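Aldehyde dehydrogenase 12 (Zea mays, PDB 6D97) catalyses the NAD+-dependent oxidation of L-glutamate gamma-semialdehyde to glutamate, the last step of proline catabolism in plants. Local coordinates at the interface of chains A and B. Numbering follows the deposited sequence. Chains: chain A/B, Aldehyde dehydrogenase 12.

The interface of chains A and B. Residues chain A 178-179, 181, 534-536; chain B 472, 475.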
loop_
_atom_site.group_PDB
_atom_site.type_symbol
_atom_site.label_atom_id
_atom_site.label_comp_id
_atom_site.label_asym_id
_atom_site.label_seq_id
_atom_site.Cartn_x
_atom_site.Cartn_y
_atom_site.Cartn_z
ATOM N N LEU A 178 -19.909 5.870 -15.028
ATOM C CA LEU A 178 -20.079 7.069 -14.219
ATOM C C LEU A 178 -20.958 6.782 -13.010
ATOM O O LEU A 178 -21.994 6.123 -13.120
ATOM C CB LEU A 178 -20.695 8.181 -15.072
ATOM C CG LEU A 178 -21.015 9.516 -14.400
ATOM C CD1 LEU A 178 -19.738 10.186 -13.909
ATOM C CD2 LEU A 178 -21.754 10.422 -15.369
ATOM N N GLY A 179 -20.523 7.255 -11.846
ATOM C CA GLY A 179 -21.286 7.086 -10.630
ATOM C C GLY A 179 -21.005 5.820 -9.856
ATOM O O GLY A 179 -21.559 5.649 -8.763
ATOM N N ARG A 181 -18.172 3.387 -7.976
ATOM C CA ARG A 181 -16.834 3.239 -7.422
ATOM C C ARG A 181 -16.942 2.314 -6.220
ATOM O O ARG A 181 -17.882 2.431 -5.429
ATOM C CB ARG A 181 -16.233 4.596 -7.031
ATOM C CG ARG A 181 -17.215 5.495 -6.312
ATOM C CD ARG A 181 -16.956 6.969 -6.585
ATOM N NE ARG A 181 -18.110 7.799 -6.234
ATOM C CZ ARG A 181 -18.890 8.418 -7.117
ATOM N NH1 ARG A 181 -18.634 8.313 -8.413
ATOM N NH2 ARG A 181 -19.918 9.153 -6.705
ATOM N N VAL A 534 -24.359 5.602 -7.866
ATOM C CA VAL A 534 -25.329 6.669 -7.638
ATOM C C VAL A 534 -26.043 7.127 -8.899
ATOM O O VAL A 534 -26.951 7.968 -8.812
ATOM C CB VAL A 534 -24.645 7.893 -7.002
ATOM C CG1 VAL A 534 -24.046 7.530 -5.653
ATOM C CG2 VAL A 534 -23.571 8.427 -7.939
ATOM N N GLY A 535 -25.657 6.624 -10.063
ATOM C CA GLY A 535 -26.211 7.101 -11.302
ATOM C C GLY A 535 -25.267 8.055 -12.002
ATOM O O GLY A 535 -24.103 8.207 -11.615
ATOM N N PRO A 536 -25.757 8.739 -13.047
ATOM C CA PRO A 536 -27.139 8.696 -13.544
ATOM C C PRO A 536 -27.498 7.397 -14.256
ATOM O O PRO A 536 -26.624 6.713 -14.793
ATOM C CB PRO A 536 -27.189 9.867 -14.529
ATOM C CG PRO A 536 -25.792 9.967 -15.029
ATOM C CD PRO A 536 -24.924 9.660 -13.837
ATOM N N LEU B 472 -24.806 13.515 -8.079
ATOM C CA LEU B 472 -24.636 13.667 -9.521
ATOM C C LEU B 472 -23.979 15.001 -9.860
ATOM O O LEU B 472 -23.170 15.080 -10.791
ATOM C CB LEU B 472 -25.985 13.535 -10.230
ATOM C CG LEU B 472 -26.830 12.301 -9.901
ATOM C CD1 LEU B 472 -28.105 12.313 -10.727
ATOM C CD2 LEU B 472 -26.066 10.999 -10.117
ATOM N N GLN B 475 -20.107 14.672 -8.536
ATOM C CA GLN B 475 -19.243 13.859 -9.388
ATOM C C GLN B 475 -19.056 14.483 -10.765
ATOM O O GLN B 475 -18.019 14.270 -11.404
ATOM C CB GLN B 475 -19.805 12.443 -9.505
ATOM C CG GLN B 475 -20.959 12.290 -10.478
ATOM C CD GLN B 475 -21.540 10.891 -10.460
ATOM O OE1 GLN B 475 -21.131 10.051 -9.664
ATOM N NE2 GLN B 475 -22.506 10.639 -11.334
#
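The side-chain amide oxygen OE1 of B:Gln475 is gripped by the guanidinium of A:Arg181. The patch belongs to a two-fold interface between two subunits of the deposited tetramer, which probably reflects the oligomer usual for aldehyde dehydrogenases. NH1 of A:Arg181 donates a long hydrogen bond, 3.3 Å from OE1 of B:Gln475, and NH2 adds a weak one. The oxygen lies at the guanidinium edge, in its plane, while the amide stands nearly upright to that plane, 82° apart. The other end of the amide is also held: NE2 of B:Gln475 donates to the backbone O of A:Gly535 at 2.9 Å, almost straight at the hydrogen.

The ends of strands 180-187 and 526-533 of chain A, in the beta extension with which aldehyde dehydrogenases oligomerise, and the loops beside them meet helix 471-479 of chain B. Beyond CG the B:Gln475 chain runs extended (chi2 -175°), which carries its amide in between A:Leu178 and A:Val534. CG of A:Leu178 lies 3.6 Å from NE2 of B:Gln475, and CG2 of A:Val534 lies 3.4 Å from OE1 of B:Gln475. A:Pro536, after a cis peptide bond, sets its CD 3.6 Å from NE2 of B:Gln475. Without this amide, as with an alanine at B:Gln475, the A:Gly535 carbonyl and the A:Arg181 guanidinium would probably lose these partners, and a gap is likely to open beside A:Leu178. One helical turn earlier, CD2 of B:Leu472 packs over the A:Val534-A:Gly535 backbone, 3.6 Å from C of A:Gly535, and also touches CD of A:Pro536.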